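Local coordinates for endosialidase (Enterobacteria phage phi92, PDB 4HIZ) that cleaves polymers of sialic acid inside the chain, hydrolysing both alpha-2,8 and alpha-2,9 linkages, probably to degrade the host's polysialic acid capsule, at the calcium ion site and the interface of chains A and B. Numbering follows the deposited sequence. Chains: chain A/B, Endosialidase.

Contact 1: the calcium ion site. Residues chain A 77, 79-83, 505, 513-516; chain B 542. With CA (calcium ion), chain C.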
ATOM      1  N   THR A  77      -9.993  -0.983   9.352  1.00  8.52           N
ATOM      2  CA  THR A  77      -8.959   0.039   9.243  1.00  8.00           C
ATOM      3  C   THR A  77      -7.617  -0.558   9.600  1.00  9.02           C
ATOM      4  O   THR A  77      -7.539  -1.547  10.360  1.00  9.29           O
ATOM      5  CB  THR A  77      -9.170   1.319  10.143  1.00  8.99           C
ATOM      6  OG1 THR A  77      -9.065   0.989  11.543  1.00 11.26           O
ATOM      7  CG2 THR A  77     -10.534   1.900   9.893  1.00 11.36           C
ATOM      8  N   THR A  79      -4.351   1.754  10.115  1.00  9.72           N
ATOM      9  CA  THR A  79      -3.476   2.923  10.020  1.00  9.70           C
ATOM     10  C   THR A  79      -2.852   3.150  11.395  1.00  9.19           C
ATOM     11  O   THR A  79      -3.339   2.606  12.404  1.00  9.59           O
ATOM     12  CB  THR A  79      -4.239   4.216   9.543  1.00 11.17           C
ATOM     13  OG1 THR A  79      -4.468   5.082  10.667  1.00 11.26           O
ATOM     14  CG2 THR A  79      -5.577   3.902   8.836  1.00 11.63           C
ATOM     15  N   PRO A  80      -1.765   3.935  11.448  1.00 10.08           N
ATOM     16  CA  PRO A  80      -1.063   4.053  12.746  1.00  9.64           C
ATOM     17  C   PRO A  80      -1.690   5.104  13.648  1.00 10.09           C
ATOM     18  O   PRO A  80      -1.234   5.283  14.783  1.00 10.50           O
ATOM     19  CB  PRO A  80       0.352   4.490  12.343  1.00 12.18           C
ATOM     20  CG  PRO A  80       0.126   5.275  11.066  1.00 12.40           C
ATOM     21  CD  PRO A  80      -1.049   4.623  10.353  1.00 11.15           C
ATOM     22  N   PHE A  81      -2.727   5.769  13.164  1.00  9.43           N
ATOM     23  CA  PHE A  81      -3.472   6.637  14.080  1.00  8.94           C
ATOM     24  C   PHE A  81      -4.215   5.804  15.099  1.00  9.91           C
ATOM     25  O   PHE A  81      -4.400   4.576  14.942  1.00 10.28           O
ATOM     26  CB  PHE A  81      -4.481   7.509  13.305  1.00  9.35           C
ATOM     27  CG  PHE A  81      -3.828   8.642  12.558  1.00 10.32           C
ATOM     28  CD1 PHE A  81      -3.563   9.857  13.178  1.00 11.26           C
ATOM     29  CD2 PHE A  81      -3.449   8.489  11.233  1.00 11.12           C
ATOM     30  CE1 PHE A  81      -2.955  10.932  12.467  1.00 11.87           C
ATOM     31  CE2 PHE A  81      -2.844   9.535  10.518  1.00 12.20           C
ATOM     32  CZ  PHE A  81      -2.594  10.764  11.135  1.00 11.83           C
ATOM     33  N   TYR A  82      -4.638   6.474  16.173  1.00  9.78           N
ATOM     34  CA  TYR A  82      -5.521   5.845  17.149  1.00  9.69           C
ATOM     35  C   TYR A  82      -6.926   5.971  16.539  1.00 10.20           C
ATOM     36  O   TYR A  82      -7.556   7.039  16.606  1.00 10.91           O
ATOM     37  CB  TYR A  82      -5.405   6.584  18.518  1.00  9.85           C
ATOM     38  CG  TYR A  82      -5.959   5.761  19.664  1.00 10.27           C
ATOM     39  CD1 TYR A  82      -7.344   5.611  19.853  1.00 10.76           C
ATOM     40  CD2 TYR A  82      -5.092   5.149  20.595  1.00 10.94           C
ATOM     41  CE1 TYR A  82      -7.842   4.843  20.911  1.00 11.71           C
ATOM     42  CE2 TYR A  82      -5.584   4.376  21.631  1.00 11.40           C
ATOM     43  CZ  TYR A  82      -6.949   4.221  21.794  1.00 11.78           C
ATOM     44  OH  TYR A  82      -7.403   3.448  22.840  1.00 11.77           O
ATOM     45  N   ASN A  83      -7.385   4.902  15.894  1.00  9.47           N
ATOM     46  CA  ASN A  83      -8.649   4.908  15.144  1.00  9.57           C
ATOM     47  C   ASN A  83      -9.673   4.212  16.005  1.00 11.13           C
ATOM     48  O   ASN A  83      -9.594   2.994  16.208  1.00 10.71           O
ATOM     49  CB  ASN A  83      -8.483   4.131  13.835  1.00 10.06           C
ATOM     50  CG  ASN A  83      -7.435   4.761  12.948  1.00 11.04           C
ATOM     51  OD1 ASN A  83      -7.452   5.985  12.741  1.00 11.03           O
ATOM     52  ND2 ASN A  83      -6.511   3.940  12.407  1.00 11.86           N
ATOM     53  N   LYS A 505       3.159  10.386  21.618  1.00 11.60           N
ATOM     54  CA  LYS A 505       2.102   9.657  20.905  1.00 12.05           C
ATOM     55  C   LYS A 505       2.134   9.857  19.395  1.00 12.07           C
ATOM     56  O   LYS A 505       1.083   9.815  18.718  1.00 13.02           O
ATOM     57  CB  LYS A 505       0.708  10.002  21.482  1.00 12.23           C
ATOM     58  CG  LYS A 505       0.613   9.493  22.954  1.00 15.01           C
ATOM     59  CD  LYS A 505      -0.789   9.611  23.504  1.00 16.45           C
ATOM     60  CE  LYS A 505      -0.857   9.088  24.961  1.00 17.27           C
ATOM     61  NZ  LYS A 505      -1.008   7.599  25.054  1.00 16.32           N
ATOM     62  N   HIS A 513      -0.293   3.516  16.893  1.00 10.11           N
ATOM     63  CA  HIS A 513      -1.301   3.079  17.859  1.00 10.10           C
ATOM     64  C   HIS A 513      -2.057   1.859  17.392  1.00 11.10           C
ATOM     65  O   HIS A 513      -2.439   1.777  16.193  1.00 11.71           O
ATOM     66  CB  HIS A 513      -2.275   4.252  18.088  1.00 10.39           C
ATOM     67  CG  HIS A 513      -1.558   5.457  18.596  1.00 10.55           C
ATOM     68  ND1 HIS A 513      -1.065   5.528  19.885  1.00 11.79           N
ATOM     69  CD2 HIS A 513      -1.156   6.585  17.969  1.00 10.65           C
ATOM     70  CE1 HIS A 513      -0.415   6.671  20.037  1.00 12.22           C
ATOM     71  NE2 HIS A 513      -0.465   7.339  18.891  1.00 11.06           N
ATOM     72  N   PRO A 514      -2.332   0.922  18.321  1.00 11.35           N
ATOM     73  CA  PRO A 514      -2.883  -0.382  17.906  1.00 11.25           C
ATOM     74  C   PRO A 514      -4.393  -0.343  17.739  1.00 11.11           C
ATOM     75  O   PRO A 514      -4.967  -1.353  17.333  1.00 12.54           O
ATOM     76  CB  PRO A 514      -2.532  -1.313  19.091  1.00 12.28           C
ATOM     77  CG  PRO A 514      -2.443  -0.379  20.285  1.00 12.81           C
ATOM     78  CD  PRO A 514      -1.836   0.906  19.713  1.00 12.40           C
ATOM     79  N   ALA A 515      -5.039   0.779  18.081  1.00  9.72           N
ATOM     80  CA  ALA A 515      -6.495   0.855  17.921  1.00 10.03           C
ATOM     81  C   ALA A 515      -6.916   0.968  16.454  1.00 10.11           C
ATOM     82  O   ALA A 515      -6.452   1.860  15.744  1.00 10.79           O
ATOM     83  CB  ALA A 515      -7.013   2.089  18.692  1.00  9.46           C
ATOM     84  N   ASP A 516      -7.776   0.045  16.023  1.00  8.98           N
ATOM     85  CA  ASP A 516      -8.326   0.018  14.656  1.00  8.48           C
ATOM     86  C   ASP A 516      -9.743  -0.558  14.704  1.00  8.90           C
ATOM     87  O   ASP A 516     -10.189  -1.026  15.753  1.00 10.05           O
ATOM     88  CB  ASP A 516      -7.407  -0.803  13.696  1.00  9.09           C
ATOM     89  CG  ASP A 516      -6.261   0.036  13.175  1.00 11.29           C
ATOM     90  OD1 ASP A 516      -6.510   1.016  12.425  1.00 11.14           O
ATOM     91  OD2 ASP A 516      -5.101  -0.248  13.550  1.00 13.42           O
TER
ATOM     92  N   ARG B 542      -0.080   1.434   6.723  1.00 10.23           N
ATOM     93  CA  ARG B 542       1.052   1.616   7.641  1.00 11.27           C
ATOM     94  C   ARG B 542       2.299   2.089   6.913  1.00 11.30           C
ATOM     95  O   ARG B 542       3.022   2.939   7.416  1.00 11.37           O
ATOM     96  CB  ARG B 542       1.398   0.333   8.405  1.00 12.16           C
ATOM     97  CG  ARG B 542       0.285  -0.263   9.283  1.00 13.23           C
ATOM     98  CD  ARG B 542      -0.424   0.815  10.101  1.00 13.52           C
ATOM     99  NE  ARG B 542      -1.324   0.203  11.085  1.00 12.84           N
ATOM    100  CZ  ARG B 542      -1.081   0.187  12.405  1.00 12.55           C
ATOM    101  NH1 ARG B 542       0.044   0.703  12.871  1.00 12.33           N
ATOM    102  NH2 ARG B 542      -1.970  -0.329  13.251  1.00 12.59           N
TER
HETATM  103 CA    CA C 823      -4.221   2.071  14.562  1.00 16.23          CA
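In this endosialidase with its sialidase-fold beta-propeller, a calcium ion ties two loops of chain A together, held mainly by backbone carbonyls: the oxygens of A:Thr79, A:Phe81, A:His513 and A:Ala515, with the O of A:His513 2.4 Å from the CA ion. The carboxylate of A:Asp516 adds OD2 at 2.7 Å from CA; the ligands seen lie between square pyramid and trigonal bipyramid, and waters may complete the shell. In A:Asp516, chi1 (-83°) places the carboxylate beside the ion and chi2 (-65°) turns OD2 to it, while OD1, a longer contact, takes a cluster of donors. The hydroxyl OG1 of A:Thr77 takes the anti lone pair of OD1 of A:Asp516 at 2.7 Å, while the amide N of A:Thr79 and ND2 of A:Asn83 come in from above the carboxylate plane. ND2 of A:Asn83 spends its other N-H on OG1 of A:Thr79, 2.9 Å away, in the amide plane and almost straight, so both bonds fix the carboxamide. From chain B, B:Arg542, bent at chi2, meets A:Asp516 tip to tip, NH2 of B:Arg542 lying 3.1 Å from OD2 of A:Asp516 in a salt bridge whose hydrogen bond is weak, the carboxylate and guanidinium planes 50° apart. One guanidinium face lies over the O of A:Thr79 and CA of A:Pro80; the guanidinium charge may partly balance that of the carboxylate. Farther out, NE2 of A:His513 gives an in-plane N-H to the O of A:Lys505, steadying its ring.

Contact 2: the interface of chains A and B. Residues chain A 73-78, 124-126; chain B 534-539.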
ATOM      1  N   LEU A  73     -15.916 -11.900  11.167  1.00 12.02           N
ATOM      2  CA  LEU A  73     -15.280 -10.634  11.549  1.00 11.06           C
ATOM      3  C   LEU A  73     -14.308 -10.214  10.459  1.00 11.90           C
ATOM      4  O   LEU A  73     -13.578 -11.056   9.936  1.00 12.31           O
ATOM      5  CB  LEU A  73     -14.504 -10.809  12.864  1.00 11.52           C
ATOM      6  CG  LEU A  73     -13.961  -9.533  13.497  1.00 10.92           C
ATOM      7  CD1 LEU A  73     -15.135  -8.655  14.043  1.00 10.92           C
ATOM      8  CD2 LEU A  73     -12.971  -9.858  14.645  1.00 12.24           C
ATOM      9  N   THR A  74     -14.281  -8.920  10.146  1.00 10.77           N
ATOM     10  CA  THR A  74     -13.339  -8.377   9.178  1.00 10.53           C
ATOM     11  C   THR A  74     -12.653  -7.183   9.814  1.00 10.61           C
ATOM     12  O   THR A  74     -13.316  -6.382  10.482  1.00 10.97           O
ATOM     13  CB  THR A  74     -14.119  -7.888   7.904  1.00 11.41           C
ATOM     14  OG1 THR A  74     -14.708  -9.030   7.255  1.00 12.45           O
ATOM     15  CG2 THR A  74     -13.183  -7.176   6.899  1.00 12.82           C
ATOM     16  N   LYS A  75     -11.345  -7.034   9.621  1.00  9.56           N
ATOM     17  CA  LYS A  75     -10.652  -5.802  10.058  1.00  9.46           C
ATOM     18  C   LYS A  75     -10.837  -4.740   8.983  1.00  9.85           C
ATOM     19  O   LYS A  75     -10.647  -5.045   7.797  1.00  9.87           O
ATOM     20  CB  LYS A  75      -9.146  -6.097  10.251  1.00 10.33           C
ATOM     21  CG  LYS A  75      -8.398  -4.912  10.850  1.00 10.49           C
ATOM     22  CD  LYS A  75      -6.967  -5.331  11.266  1.00 11.38           C
ATOM     23  CE  LYS A  75      -6.292  -4.160  12.015  1.00 12.21           C
ATOM     24  NZ  LYS A  75      -4.928  -4.620  12.517  1.00 13.01           N
ATOM     25  N   ILE A  76     -11.233  -3.521   9.346  1.00  9.15           N
ATOM     26  CA  ILE A  76     -11.631  -2.526   8.315  1.00  9.36           C
ATOM     27  C   ILE A  76     -10.792  -1.242   8.300  1.00  9.53           C
ATOM     28  O   ILE A  76     -10.912  -0.466   7.367  1.00 10.93           O
ATOM     29  CB  ILE A  76     -13.140  -2.164   8.391  1.00  9.16           C
ATOM     30  CG1 ILE A  76     -13.435  -1.220   9.588  1.00  9.09           C
ATOM     31  CG2 ILE A  76     -13.986  -3.471   8.465  1.00 10.42           C
ATOM     32  CD1 ILE A  76     -14.916  -0.688   9.532  1.00  9.87           C
ATOM     33  N   THR A  77      -9.993  -0.983   9.352  1.00  8.52           N
ATOM     34  CA  THR A  77      -8.959   0.039   9.243  1.00  8.00           C
ATOM     35  C   THR A  77      -7.617  -0.558   9.600  1.00  9.02           C
ATOM     36  O   THR A  77      -7.539  -1.547  10.360  1.00  9.29           O
ATOM     37  CB  THR A  77      -9.170   1.319  10.143  1.00  8.99           C
ATOM     38  OG1 THR A  77      -9.065   0.989  11.543  1.00 11.26           O
ATOM     39  CG2 THR A  77     -10.534   1.900   9.893  1.00 11.36           C
ATOM     40  N   ASP A  78      -6.579   0.047   9.041  1.00  9.13           N
ATOM     41  CA  ASP A  78      -5.222  -0.384   9.421  1.00  9.97           C
ATOM     42  C   ASP A  78      -4.289   0.773   9.205  1.00 10.34           C
ATOM     43  O   ASP A  78      -3.472   0.779   8.282  1.00 11.01           O
ATOM     44  CB  ASP A  78      -4.820  -1.631   8.631  1.00 12.56           C
ATOM     45  CG  ASP A  78      -3.514  -2.244   9.119  1.00 16.46           C
ATOM     46  OD1 ASP A  78      -3.041  -1.906  10.245  1.00 17.05           O
ATOM     47  OD2 ASP A  78      -3.001  -3.113   8.375  1.00 19.62           O
ATOM     48  N   GLN A 124     -17.074  -6.213   2.505  1.00 10.23           N
ATOM     49  CA  GLN A 124     -15.889  -7.047   2.312  1.00  9.46           C
ATOM     50  C   GLN A 124     -14.617  -6.236   2.347  1.00 11.15           C
ATOM     51  O   GLN A 124     -13.628  -6.683   2.938  1.00 12.79           O
ATOM     52  CB  GLN A 124     -15.979  -7.759   0.943  1.00  9.09           C
ATOM     53  CG  GLN A 124     -17.135  -8.727   0.921  1.00 10.60           C
ATOM     54  CD  GLN A 124     -17.172  -9.498  -0.394  1.00 12.30           C
ATOM     55  OE1 GLN A 124     -16.451 -10.498  -0.539  1.00 12.35           O
ATOM     56  NE2 GLN A 124     -17.969  -9.023  -1.358  1.00 13.27           N
ATOM     57  N   THR A 125     -14.611  -5.075   1.685  1.00 11.06           N
ATOM     58  CA  THR A 125     -13.428  -4.215   1.649  1.00 11.01           C
ATOM     59  C   THR A 125     -13.818  -2.777   1.907  1.00 10.29           C
ATOM     60  O   THR A 125     -14.961  -2.371   1.645  1.00 10.94           O
ATOM     61  CB  THR A 125     -12.633  -4.265   0.300  1.00 12.76           C
ATOM     62  OG1 THR A 125     -13.382  -3.639  -0.758  1.00 13.76           O
ATOM     63  CG2 THR A 125     -12.262  -5.719  -0.090  1.00 15.02           C
ATOM     64  N   TRP A 126     -12.863  -2.022   2.468  1.00  9.71           N
ATOM     65  CA  TRP A 126     -13.144  -0.716   3.049  1.00  9.83           C
ATOM     66  C   TRP A 126     -12.111   0.294   2.572  1.00 10.99           C
ATOM     67  O   TRP A 126     -10.909  -0.024   2.442  1.00 11.54           O
ATOM     68  CB  TRP A 126     -13.152  -0.822   4.573  1.00 10.01           C
ATOM     69  CG  TRP A 126     -14.246  -1.715   5.050  1.00  9.91           C
ATOM     70  CD1 TRP A 126     -14.252  -3.079   5.037  1.00  9.73           C
ATOM     71  CD2 TRP A 126     -15.510  -1.311   5.573  1.00 10.40           C
ATOM     72  NE1 TRP A 126     -15.445  -3.557   5.529  1.00  9.53           N
ATOM     73  CE2 TRP A 126     -16.227  -2.490   5.875  1.00 10.60           C
ATOM     74  CE3 TRP A 126     -16.109  -0.059   5.817  1.00 11.68           C
ATOM     75  CZ2 TRP A 126     -17.499  -2.474   6.425  1.00 10.92           C
ATOM     76  CZ3 TRP A 126     -17.389  -0.038   6.354  1.00 12.01           C
ATOM     77  CH2 TRP A 126     -18.079  -1.239   6.645  1.00 11.99           C
TER
ATOM     78  N   PHE B 534      -9.948 -12.985  12.039  1.00 10.05           N
ATOM     79  CA  PHE B 534     -10.692 -12.061  11.176  1.00 10.81           C
ATOM     80  C   PHE B 534     -10.176 -12.170   9.759  1.00 11.48           C
ATOM     81  O   PHE B 534      -9.031 -12.591   9.540  1.00 11.66           O
ATOM     82  CB  PHE B 534     -10.582 -10.606  11.676  1.00 10.95           C
ATOM     83  CG  PHE B 534      -9.155 -10.143  11.877  1.00 11.53           C
ATOM     84  CD1 PHE B 534      -8.417  -9.645  10.808  1.00 13.27           C
ATOM     85  CD2 PHE B 534      -8.569 -10.195  13.138  1.00 13.44           C
ATOM     86  CE1 PHE B 534      -7.090  -9.244  10.973  1.00 13.68           C
ATOM     87  CE2 PHE B 534      -7.269  -9.775  13.319  1.00 14.62           C
ATOM     88  CZ  PHE B 534      -6.516  -9.328  12.246  1.00 15.16           C
ATOM     89  N   LYS B 535     -11.018 -11.789   8.811  1.00 11.24           N
ATOM     90  CA  LYS B 535     -10.615 -11.549   7.448  1.00 12.79           C
ATOM     91  C   LYS B 535     -10.099 -10.108   7.348  1.00 12.79           C
ATOM     92  O   LYS B 535     -10.607  -9.206   8.000  1.00 14.40           O
ATOM     93  CB  LYS B 535     -11.828 -11.748   6.527  1.00 16.79           C
ATOM     94  CG  LYS B 535     -11.456 -11.660   5.084  0.80 25.62           C
ATOM     95  CD  LYS B 535     -12.693 -11.869   4.282  0.75 36.25           C
ATOM     96  CE  LYS B 535     -12.521 -11.245   2.957  0.64 45.17           C
ATOM     97  NZ  LYS B 535     -12.200  -9.771   3.043  1.00 49.96           N
ATOM     98  N   TYR B 536      -9.072  -9.877   6.560  1.00 12.81           N
ATOM     99  CA  TYR B 536      -8.550  -8.519   6.433  1.00 11.72           C
ATOM    100  C   TYR B 536      -9.230  -7.809   5.262  1.00 11.45           C
ATOM    101  O   TYR B 536      -9.137  -8.260   4.081  1.00 12.38           O
ATOM    102  CB  TYR B 536      -7.058  -8.596   6.159  1.00 11.77           C
ATOM    103  CG  TYR B 536      -6.354  -7.253   6.184  1.00 12.03           C
ATOM    104  CD1 TYR B 536      -5.857  -6.729   7.378  1.00 12.51           C
ATOM    105  CD2 TYR B 536      -6.216  -6.504   5.024  1.00 12.36           C
ATOM    106  CE1 TYR B 536      -5.188  -5.534   7.391  1.00 13.28           C
ATOM    107  CE2 TYR B 536      -5.534  -5.323   5.014  1.00 13.15           C
ATOM    108  CZ  TYR B 536      -5.013  -4.839   6.217  1.00 14.17           C
ATOM    109  OH  TYR B 536      -4.337  -3.656   6.198  1.00 17.27           O
ATOM    110  N   GLY B 537      -9.931  -6.712   5.560  1.00 11.00           N
ATOM    111  CA  GLY B 537     -10.625  -5.986   4.485  1.00 11.87           C
ATOM    112  C   GLY B 537     -10.311  -4.495   4.524  1.00 12.35           C
ATOM    113  O   GLY B 537     -11.057  -3.675   4.013  1.00 13.60           O
ATOM    114  N   ALA B 538      -9.229  -4.126   5.193  1.00 11.17           N
ATOM    115  CA  ALA B 538      -8.864  -2.731   5.368  1.00 11.02           C
ATOM    116  C   ALA B 538      -8.019  -2.238   4.224  1.00 11.44           C
ATOM    117  O   ALA B 538      -7.353  -3.027   3.538  1.00 12.39           O
ATOM    118  CB  ALA B 538      -8.066  -2.548   6.716  1.00 10.61           C
ATOM    119  N   THR B 539      -7.990  -0.927   4.033  1.00 10.73           N
ATOM    120  CA  THR B 539      -6.965  -0.332   3.163  1.00 10.88           C
ATOM    121  C   THR B 539      -5.634  -0.359   3.929  1.00 10.52           C
ATOM    122  O   THR B 539      -5.513   0.203   5.025  1.00 11.54           O
ATOM    123  CB  THR B 539      -7.369   1.110   2.856  1.00 11.65           C
ATOM    124  OG1 THR B 539      -8.550   1.089   2.038  1.00 12.49           O
ATOM    125  CG2 THR B 539      -6.269   1.834   2.133  1.00 12.86           C
TER
HETATM  126  O   HOH W   1      -9.561   1.082   5.630  1.00 11.58           O
HETATM  127  O   HOH W   2      -7.028   1.698   6.644  1.00 12.45           O
HETATM  128  O   HOH W   3     -14.309  -9.290   4.542  1.00 31.05           O
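A:Lys75 and B:Phe534 lie side by side, pointing the same way, at the apolar centre of a parallel beta pairing between two subunits, in which strand 71-75 of chain A runs beside strand 535-536 of chain B. CG of A:Lys75 is anti to its backbone N (chi1 -174°) and the chain stays extended, so its methylenes follow the ring, CB of A:Lys75 3.7 Å from CD1 of B:Phe534. The phenyl takes the crowded position between backbone N and carbonyl carbon (chi1 53°), and A:Leu73 crosses it obliquely, bringing CD2 against its CB. CG2 of A:Thr74 packs on CA of B:Gly537. Beyond the strand ends, the methyl CB of B:Ala538 abuts the backbone of A:Ile76 and A:Thr77.

Main-chain bonds bind the strands in register. The N-H of B:Lys535 meets the O of A:Leu73, the N of A:Lys75 approaches the O of B:Lys535 nearly along its C=O axis at 2.8 Å, and the N of B:Gly537 gives to the O of A:Lys75. The O of B:Gly537 lies in plane at the edge of the indole of A:Trp126, and the main-chain N of A:Trp126 makes a weak bond to the same oxygen; CG2 of A:Ile76 lies over one indole face, toward its rim.

At the rim, B:Tyr536 and A:Asp78 cross at about a right angle, ring and carboxylate 80° apart. The phenol OH of B:Tyr536 gives to the anti lone pair of OD2 of A:Asp78 at 2.6 Å, a short bond, as might be expected if the carboxylate is charged. OG1 of B:Thr539 donates to a lone pair of the O of A:Trp126, also at 2.6 Å. Two linked waters bridge the backbone of B:Thr539 to A:Ile76 O and A:Asp78 N. Another joins OG1 of A:Thr74 and the O of A:Gln124 to NZ of B:Lys535, a poorly ordered residue.

The C-alpha centres of contact 1 and contact 2 are about 14 Å apart, and A:Thr77 belongs to both, serving the interface with its backbone and the calcium site with its side chain. The chain A segment leaving strand 71-75 thus passes directly from the intersubunit pairing to the calcium loop, and chain B touches both places, through residues 534-539 and then B:Arg542. In the deposited assembly of three copies, the ion may therefore help to hold in place a loop on which the neighbouring subunit of the trimer docks.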